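Local coordinates for protein oxidized polyvinyl alcohol hydrolase (PDB 3WWC) that hydrolyses beta-diketones, including oxidized polyvinyl alcohol in the second step of polyvinyl alcohol degradation, at residues 71-77 with 109-113; 83-89 with 305-311. The protein carries 1 engineered substitution. All blocks are in the same frame, centred on the assembly; numbering follows the deposited sequence.

Interaction 1: 71-77 with 109-113; sequences SVESTND and PNIRG. With BUA (butanoic acid), chain C.
R112 reaches across to D77, in the first turn of helix 75-80, and takes its carboxylate in a bidentate, side-on salt bridge, one nitrogen to each oxygen. NH2 of R112 lies 3.0 Å from OD1 of D77, on the syn lone pair and almost in the guanidinium plane; the second bond, from NE to OD2, is also syn but more bent, its N-H...O angle 145°. The two flat groups are nearly coplanar, 28° apart, and the extended run of R112 from CG to NE delivers this edge, with CB resting 3.0 Å from the backbone O of V72. The paired bonds should resist rotation of the carboxylate and, with the cap, probably help keep D77 ionised.

The same carboxylate serves an N-terminal capping box. S74 N donates to OD2 of D77 from above the carboxylate plane, and D77 N donates back to OG of S74 at 2.8 Å. S74 can answer because its OG sits between the backbone N and the carbonyl carbon (chi1 68°), placed to accept from D77 N, while its CB packs 3.0 Å from the O of I111. Beside the cap, N76 N makes a nearly straight 2.9 Å bond to P109 O, and one water links OG of S74, ND2 of N76 and OD1 of N110.

At the other end of 71-77, OG of S71 donates to O1 of butanoic acid at 2.7 Å and is also bonded to W126. The contact joins the loop after strand 96-100 to the link between strand 62-68 and helix 75-80, a link that reaches the ligand pocket.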
ATOM      1  N   SER A  71      -8.951  -7.368  -0.902  1.00  9.88           N
ATOM      2  CA  SER A  71     -10.339  -7.586  -0.473  1.00  9.20           C
ATOM      3  C   SER A  71     -10.769  -8.996  -0.298  1.00  9.77           C
ATOM      4  O   SER A  71     -11.563  -9.278   0.594  1.00 10.97           O
ATOM      5  CB  SER A  71     -11.280  -6.938  -1.501  1.00 10.72           C
ATOM      6  OG  SER A  71     -11.085  -5.517  -1.520  1.00 12.73           O
ATOM      7  N   VAL A  72     -10.197  -9.908  -1.085  1.00 10.84           N
ATOM      8  CA  VAL A  72     -10.623 -11.312  -1.007  1.00 13.86           C
ATOM      9  C   VAL A  72      -9.571 -12.315  -0.554  1.00 13.94           C
ATOM     10  O   VAL A  72      -9.920 -13.341   0.026  1.00 17.54           O
ATOM     11  CB  VAL A  72     -11.191 -11.750  -2.341  1.00 16.63           C
ATOM     12  CG1 VAL A  72     -11.448 -13.254  -2.341  1.00 20.96           C
ATOM     13  CG2 VAL A  72     -12.454 -10.929  -2.633  1.00 18.69           C
ATOM     14  N   GLU A  73      -8.289 -12.050  -0.769  1.00 10.71           N
ATOM     15  CA  GLU A  73      -7.290 -12.988  -0.294  1.00 10.14           C
ATOM     16  C   GLU A  73      -7.041 -12.828   1.180  1.00  9.51           C
ATOM     17  O   GLU A  73      -7.038 -11.697   1.683  1.00 10.04           O
ATOM     18  CB  GLU A  73      -5.975 -12.778  -1.040  1.00 11.67           C
ATOM     19  CG  GLU A  73      -6.075 -13.108  -2.498  1.00 13.69           C
ATOM     20  CD  GLU A  73      -4.935 -12.491  -3.291  1.00 15.56           C
ATOM     21  OE1 GLU A  73      -4.679 -11.275  -3.101  1.00 15.64           O
ATOM     22  OE2 GLU A  73      -4.319 -13.216  -4.124  1.00 17.50           O
ATOM     23  N   SER A  74      -6.809 -13.917   1.900  1.00  9.15           N
ATOM     24  CA  SER A  74      -6.507 -13.788   3.315  1.00  7.80           C
ATOM     25  C   SER A  74      -5.093 -13.288   3.575  1.00  8.89           C
ATOM     26  O   SER A  74      -4.256 -13.261   2.664  1.00  8.43           O
ATOM     27  CB  SER A  74      -6.706 -15.135   4.039  1.00  8.82           C
ATOM     28  OG  SER A  74      -5.717 -16.063   3.595  1.00  9.17           O
ATOM     29  N   THR A  75      -4.840 -12.849   4.794  1.00  8.65           N
ATOM     30  CA  THR A  75      -3.468 -12.455   5.140  1.00  8.34           C
ATOM     31  C   THR A  75      -2.580 -13.694   4.968  1.00  9.87           C
ATOM     32  O   THR A  75      -1.467 -13.591   4.452  1.00  9.31           O
ATOM     33  CB  THR A  75      -3.421 -11.894   6.548  1.00  8.21           C
ATOM     34  OG1 THR A  75      -4.058 -10.605   6.536  1.00  8.46           O
ATOM     35  CG2 THR A  75      -1.956 -11.740   7.011  1.00  8.58           C
ATOM     36  N   ASN A  76      -3.041 -14.872   5.402  1.00  8.92           N
ATOM     37  CA  ASN A  76      -2.232 -16.088   5.196  1.00  8.93           C
ATOM     38  C   ASN A  76      -1.987 -16.365   3.728  1.00  9.21           C
ATOM     39  O   ASN A  76      -0.856 -16.768   3.343  1.00 10.11           O
ATOM     40  CB  ASN A  76      -2.921 -17.261   5.891  1.00 13.61           C
ATOM     41  CG  ASN A  76      -2.219 -18.585   5.623  1.00 20.38           C
ATOM     42  OD1 ASN A  76      -1.033 -18.723   5.907  1.00 26.78           O
ATOM     43  ND2 ASN A  76      -2.949 -19.562   5.076  1.00 27.19           N
ATOM     44  N   ASP A  77      -2.985 -16.130   2.883  1.00  8.56           N
ATOM     45  CA  ASP A  77      -2.784 -16.315   1.438  1.00  7.94           C
ATOM     46  C   ASP A  77      -1.658 -15.354   0.964  1.00  9.86           C
ATOM     47  O   ASP A  77      -0.709 -15.762   0.321  1.00 10.14           O
ATOM     48  CB  ASP A  77      -4.032 -15.967   0.623  1.00  9.22           C
ATOM     49  CG  ASP A  77      -5.171 -16.943   0.771  1.00 11.85           C
ATOM     50  OD1 ASP A  77      -4.922 -18.126   1.074  1.00 13.90           O
ATOM     51  OD2 ASP A  77      -6.328 -16.492   0.513  1.00 12.13           O
ATOM     52  N   PRO A 109      -6.276 -14.533  10.552  1.00  9.08           N
ATOM     53  CA  PRO A 109      -5.488 -14.361   9.320  1.00  8.40           C
ATOM     54  C   PRO A 109      -5.911 -15.230   8.178  1.00  8.67           C
ATOM     55  O   PRO A 109      -5.382 -15.113   7.080  1.00  9.42           O
ATOM     56  CB  PRO A 109      -4.052 -14.644   9.789  1.00 10.33           C
ATOM     57  CG  PRO A 109      -4.339 -15.845  10.788  1.00 10.27           C
ATOM     58  CD  PRO A 109      -5.517 -15.265  11.600  1.00 10.63           C
ATOM     59  N   ASN A 110      -6.905 -16.099   8.389  1.00  9.52           N
ATOM     60  CA  ASN A 110      -7.392 -16.957   7.298  1.00  9.59           C
ATOM     61  C   ASN A 110      -8.666 -16.445   6.657  1.00  8.50           C
ATOM     62  O   ASN A 110      -9.060 -16.948   5.617  1.00  9.32           O
ATOM     63  CB  ASN A 110      -7.585 -18.389   7.817  1.00  8.69           C
ATOM     64  CG  ASN A 110      -6.268 -18.964   8.244  1.00 13.10           C
ATOM     65  OD1 ASN A 110      -5.386 -19.075   7.428  1.00 20.99           O
ATOM     66  ND2 ASN A 110      -6.099 -19.245   9.511  1.00 13.74           N
ATOM     67  N   ILE A 111      -9.328 -15.465   7.253  1.00  7.82           N
ATOM     68  CA  ILE A 111     -10.520 -14.884   6.637  1.00  7.58           C
ATOM     69  C   ILE A 111     -10.148 -14.367   5.266  1.00  9.03           C
ATOM     70  O   ILE A 111      -9.088 -13.689   5.103  1.00  8.48           O
ATOM     71  CB  ILE A 111     -11.096 -13.713   7.506  1.00  8.80           C
ATOM     72  CG1 ILE A 111     -11.949 -14.287   8.659  1.00  9.73           C
ATOM     73  CG2 ILE A 111     -11.913 -12.707   6.641  1.00  7.95           C
ATOM     74  CD1 ILE A 111     -13.349 -14.781   8.158  1.00  8.50           C
ATOM     75  N   ARG A 112     -10.975 -14.672   4.270  1.00  7.78           N
ATOM     76  CA  ARG A 112     -10.745 -14.215   2.899  1.00  8.32           C
ATOM     77  C   ARG A 112     -11.677 -13.036   2.631  1.00  9.28           C
ATOM     78  O   ARG A 112     -11.352 -11.932   3.070  1.00 11.23           O
ATOM     79  CB  ARG A 112     -10.942 -15.397   1.935  1.00  8.01           C
ATOM     80  CG  ARG A 112      -9.725 -16.318   1.948  1.00  8.44           C
ATOM     81  CD  ARG A 112      -9.948 -17.576   1.100  1.00 10.58           C
ATOM     82  NE  ARG A 112      -8.639 -18.244   1.065  1.00 12.26           N
ATOM     83  CZ  ARG A 112      -8.439 -19.518   0.772  1.00 14.19           C
ATOM     84  NH1 ARG A 112      -9.474 -20.327   0.481  1.00 14.79           N
ATOM     85  NH2 ARG A 112      -7.194 -19.992   0.760  1.00 15.67           N
ATOM     86  N   GLY A 113     -12.789 -13.192   1.917  1.00  8.28           N
ATOM     87  CA  GLY A 113     -13.640 -12.033   1.724  1.00  9.68           C
ATOM     88  C   GLY A 113     -14.807 -11.905   2.703  1.00 11.12           C
ATOM     89  O   GLY A 113     -15.492 -10.895   2.644  1.00 11.31           O
TER
HETATM   90  C1  BUA C 402     -12.357  -0.747  -4.493  0.50 32.18           C
HETATM   91  C2  BUA C 402     -11.291  -1.717  -5.004  1.00 31.98           C
HETATM   92  C3  BUA C 402     -10.688  -2.468  -3.816  1.00 30.41           C
HETATM   93  C4  BUA C 402      -9.686  -3.525  -4.287  1.00 30.26           C
HETATM   94  O1  BUA C 402      -9.576  -4.549  -3.576  1.00 22.42           O
HETATM   95  O2  BUA C 402      -9.009  -3.246  -5.304  1.00 30.08           O
HETATM   96  O   HOH W   1      -6.012 -18.606   4.506  1.00 15.28           O
HETATM   97  O   HOH W   2      -7.512 -12.566   7.034  1.00 10.56           O

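Interaction 2: 83-89 with 305-311; sequences RSGANSI and WPQLNTQ
W305 lays one face of its indole over the backbone of 83-89 and the side chain of N87. CA of G85 stands 3.6 Å from the centroid of the five-membered ring and only 15° off its normal, a CH-pi contact. Over the six-membered part, the amide of N87 arrives almost upright, its plane 79° from the ring, with ND2 3.4 Å from CH2 of W305. CG of W305 is anti to the backbone N, which swings the indole across the turn at G85; CD of P306 lies over the opposite face, toward the rim. G85, having no side chain, lets the ring come down onto its CA.

Q311 bends at chi2 to bring its amide back beside the turn. NE2 donates to G85 O at 3.0 Å, arriving from above the carbonyl plane with a bent N-H...O angle of 133°, and a water joins OE1 of Q311 to A86 O. A second water spans R83 O and W305 N.

The polar ends of N87 and W305 are satisfied elsewhere, N87 by W65 and N78, and W305 NE1 by N314. A CH-pi contact, an upright amide over the indole face and one bent hydrogen bond thus carry the direct contact, with two waters bridging polar atoms of both segments.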
ATOM      1  N   ARG A  83       0.509 -17.773  -5.739  1.00 11.83           N
ATOM      2  CA  ARG A  83      -0.275 -16.926  -6.633  1.00 15.28           C
ATOM      3  C   ARG A  83      -0.727 -15.637  -5.966  1.00 11.60           C
ATOM      4  O   ARG A  83      -1.137 -14.726  -6.635  1.00 12.16           O
ATOM      5  CB  ARG A  83      -1.515 -17.672  -7.157  1.00 19.59           C
ATOM      6  CG  ARG A  83      -1.303 -18.563  -8.363  1.00 29.31           C
ATOM      7  CD  ARG A  83      -2.699 -19.054  -8.835  1.00 35.05           C
ATOM      8  NE  ARG A  83      -3.680 -17.982  -8.578  1.00 38.97           N
ATOM      9  CZ  ARG A  83      -4.397 -17.830  -7.459  1.00 39.79           C
ATOM     10  NH1 ARG A  83      -4.301 -18.691  -6.438  1.00 39.75           N
ATOM     11  NH2 ARG A  83      -5.172 -16.753  -7.338  1.00 41.12           N
ATOM     12  N   SER A  84      -0.598 -15.563  -4.644  1.00 10.00           N
ATOM     13  CA  SER A  84      -0.992 -14.380  -3.882  1.00  9.13           C
ATOM     14  C   SER A  84       0.217 -13.581  -3.437  1.00  9.56           C
ATOM     15  O   SER A  84       0.064 -12.591  -2.723  1.00  9.28           O
ATOM     16  CB  SER A  84      -1.812 -14.783  -2.647  1.00 10.25           C
ATOM     17  OG  SER A  84      -3.071 -15.423  -3.026  1.00 12.80           O
ATOM     18  N   GLY A  85       1.397 -14.042  -3.801  1.00  9.73           N
ATOM     19  CA  GLY A  85       2.630 -13.308  -3.474  1.00 10.52           C
ATOM     20  C   GLY A  85       3.609 -13.972  -2.550  1.00 10.19           C
ATOM     21  O   GLY A  85       4.787 -13.605  -2.521  1.00 10.29           O
ATOM     22  N   ALA A  86       3.124 -14.929  -1.765  1.00  9.54           N
ATOM     23  CA  ALA A  86       3.955 -15.647  -0.764  1.00  9.61           C
ATOM     24  C   ALA A  86       4.950 -14.678  -0.138  1.00  9.09           C
ATOM     25  O   ALA A  86       6.153 -14.898  -0.105  1.00  9.17           O
ATOM     26  CB  ALA A  86       4.672 -16.825  -1.440  1.00 10.44           C
ATOM     27  N   ASN A  87       4.409 -13.619   0.466  1.00  8.99           N
ATOM     28  CA  ASN A  87       5.249 -12.542   0.993  1.00  8.19           C
ATOM     29  C   ASN A  87       6.135 -12.916   2.192  1.00  9.43           C
ATOM     30  O   ASN A  87       7.108 -12.204   2.471  1.00  8.93           O
ATOM     31  CB  ASN A  87       4.350 -11.332   1.323  1.00  8.86           C
ATOM     32  CG  ASN A  87       4.050 -10.512   0.093  1.00  7.70           C
ATOM     33  OD1 ASN A  87       4.857  -9.673  -0.295  1.00  8.45           O
ATOM     34  ND2 ASN A  87       2.914 -10.753  -0.554  1.00  8.43           N
ATOM     35  N   SER A  88       5.804 -13.988   2.920  1.00  8.55           N
ATOM     36  CA  SER A  88       6.656 -14.398   4.020  1.00  8.66           C
ATOM     37  C   SER A  88       8.010 -14.871   3.540  1.00  9.52           C
ATOM     38  O   SER A  88       8.938 -14.894   4.320  1.00  9.89           O
ATOM     39  CB  SER A  88       5.989 -15.543   4.799  1.00 10.51           C
ATOM     40  OG  SER A  88       5.884 -16.743   4.041  1.00 11.73           O
ATOM     41  N   ILE A  89       8.117 -15.226   2.275  1.00  9.06           N
ATOM     42  CA  ILE A  89       9.383 -15.688   1.719  1.00 11.69           C
ATOM     43  C   ILE A  89      10.414 -14.594   1.713  1.00 12.02           C
ATOM     44  O   ILE A  89      11.638 -14.899   1.709  1.00 13.45           O
ATOM     45  CB  ILE A  89       9.135 -16.326   0.299  1.00 12.03           C
ATOM     46  CG1 ILE A  89       8.139 -17.474   0.467  1.00 13.42           C
ATOM     47  CG2 ILE A  89      10.451 -16.912  -0.307  1.00 13.85           C
ATOM     48  CD1 ILE A  89       8.520 -18.409   1.550  1.00 19.31           C
ATOM     49  N   TRP A 305      -1.799 -10.096  -7.369  1.00 10.20           N
ATOM     50  CA  TRP A 305      -0.376  -9.910  -7.092  1.00  9.79           C
ATOM     51  C   TRP A 305       0.375 -10.251  -8.364  1.00 10.61           C
ATOM     52  O   TRP A 305      -0.014 -11.173  -9.076  1.00 11.58           O
ATOM     53  CB  TRP A 305       0.065 -10.885  -5.998  1.00  9.87           C
ATOM     54  CG  TRP A 305       1.381 -10.475  -5.392  1.00  9.47           C
ATOM     55  CD1 TRP A 305       2.664 -10.782  -5.851  1.00  8.96           C
ATOM     56  CD2 TRP A 305       1.539  -9.576  -4.310  1.00  8.62           C
ATOM     57  NE1 TRP A 305       3.577 -10.105  -5.109  1.00  9.88           N
ATOM     58  CE2 TRP A 305       2.921  -9.349  -4.153  1.00  8.18           C
ATOM     59  CE3 TRP A 305       0.642  -8.937  -3.453  1.00 10.04           C
ATOM     60  CZ2 TRP A 305       3.447  -8.484  -3.171  1.00  8.25           C
ATOM     61  CZ3 TRP A 305       1.137  -8.087  -2.477  1.00  9.91           C
ATOM     62  CH2 TRP A 305       2.553  -7.858  -2.341  1.00  8.54           C
ATOM     63  N   PRO A 306       1.484  -9.568  -8.654  1.00  9.60           N
ATOM     64  CA  PRO A 306       2.327  -9.803  -9.846  1.00 10.43           C
ATOM     65  C   PRO A 306       2.466 -11.312 -10.039  1.00 11.61           C
ATOM     66  O   PRO A 306       2.878 -12.031  -9.122  1.00 10.78           O
ATOM     67  CB  PRO A 306       3.641  -9.131  -9.449  1.00 11.16           C
ATOM     68  CG  PRO A 306       3.067  -7.811  -8.845  1.00 10.33           C
ATOM     69  CD  PRO A 306       1.948  -8.374  -7.912  1.00  9.56           C
ATOM     70  N   GLN A 307       2.121 -11.764 -11.255  1.00 11.67           N
ATOM     71  CA  GLN A 307       2.072 -13.184 -11.551  1.00 12.00           C
ATOM     72  C   GLN A 307       3.257 -13.735 -12.297  1.00 11.72           C
ATOM     73  O   GLN A 307       3.584 -14.931 -12.137  1.00 13.21           O
ATOM     74  CB  GLN A 307       0.822 -13.483 -12.384  1.00 11.48           C
ATOM     75  CG  GLN A 307      -0.489 -13.212 -11.636  1.00 11.46           C
ATOM     76  CD  GLN A 307      -0.720 -14.180 -10.504  1.00 14.16           C
ATOM     77  OE1 GLN A 307      -0.722 -13.793  -9.322  1.00 15.95           O
ATOM     78  NE2 GLN A 307      -0.910 -15.445 -10.830  1.00 13.90           N
ATOM     79  N   LEU A 308       3.862 -12.900 -13.118  1.00 12.69           N
ATOM     80  CA  LEU A 308       5.032 -13.338 -13.867  1.00 13.85           C
ATOM     81  C   LEU A 308       6.286 -13.237 -12.973  1.00 12.38           C
ATOM     82  O   LEU A 308       6.619 -12.149 -12.471  1.00 12.43           O
ATOM     83  CB  LEU A 308       5.220 -12.465 -15.119  1.00 14.97           C
ATOM     84  CG  LEU A 308       4.027 -12.444 -16.066  1.00 17.68           C
ATOM     85  CD1 LEU A 308       4.214 -11.258 -17.070  1.00 19.16           C
ATOM     86  CD2 LEU A 308       3.883 -13.820 -16.743  1.00 20.10           C
ATOM     87  N   ASN A 309       7.006 -14.348 -12.810  1.00 11.84           N
ATOM     88  CA  ASN A 309       8.237 -14.353 -11.985  1.00 10.46           C
ATOM     89  C   ASN A 309       7.981 -13.656 -10.674  1.00 11.76           C
ATOM     90  O   ASN A 309       8.720 -12.764 -10.261  1.00 10.92           O
ATOM     91  CB  ASN A 309       9.371 -13.674 -12.767  1.00 12.52           C
ATOM     92  CG  ASN A 309       9.658 -14.384 -14.075  1.00 11.99           C
ATOM     93  OD1 ASN A 309       9.839 -15.603 -14.063  1.00 14.99           O
ATOM     94  ND2 ASN A 309       9.723 -13.658 -15.178  1.00 13.83           N
ATOM     95  N   THR A 310       6.939 -14.112  -9.999  1.00 10.78           N
ATOM     96  CA  THR A 310       6.497 -13.490  -8.754  1.00 10.74           C
ATOM     97  C   THR A 310       7.564 -13.279  -7.717  1.00 10.89           C
ATOM     98  O   THR A 310       7.719 -12.168  -7.219  1.00 10.29           O
ATOM     99  CB  THR A 310       5.372 -14.300  -8.131  1.00 11.00           C
ATOM    100  OG1 THR A 310       4.286 -14.356  -9.058  1.00 11.70           O
ATOM    101  CG2 THR A 310       4.873 -13.621  -6.811  1.00  9.34           C
ATOM    102  N   GLN A 311       8.301 -14.319  -7.352  1.00 11.52           N
ATOM    103  CA  GLN A 311       9.326 -14.126  -6.329  1.00 11.43           C
ATOM    104  C   GLN A 311      10.490 -13.304  -6.846  1.00 11.54           C
ATOM    105  O   GLN A 311      11.082 -12.535  -6.072  1.00 10.17           O
ATOM    106  CB  GLN A 311       9.807 -15.486  -5.773  1.00 10.55           C
ATOM    107  CG  GLN A 311       8.755 -16.212  -4.955  1.00 14.91           C
ATOM    108  CD  GLN A 311       8.325 -15.354  -3.747  1.00 16.72           C
ATOM    109  OE1 GLN A 311       9.145 -14.737  -3.074  1.00 19.85           O
ATOM    110  NE2 GLN A 311       7.031 -15.270  -3.535  1.00 18.16           N
TER
HETATM  111  O   HOH W   3      -2.967 -12.548  -6.390  1.00 13.79           O
HETATM  112  O   HOH W   4       8.125 -13.139  -1.207  1.00 20.34           O

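In the fold
The two contacts lie about 15 Å apart between their centres and meet through E73 and S84, whose side chains are probably hydrogen-bonded. Along the chain they interleave: 71-77, 83-89, 109-113, then 305-311 much later. Helix 75-80 is the common element, since interaction 1 holds its start and the 83-89 loop of interaction 2 follows its end. Together they tie the connection between strands 62-68 and 96-100, neighbours in the mixed nine-stranded sheet of this alpha/beta hydrolase-type fold, to the loop after strand 96-100 and to the start of helix 310-322. S71 and W305 lie about 6 and 8 Å, side chain to side chain, from A177, the engineered residue at the presumed nucleophile position.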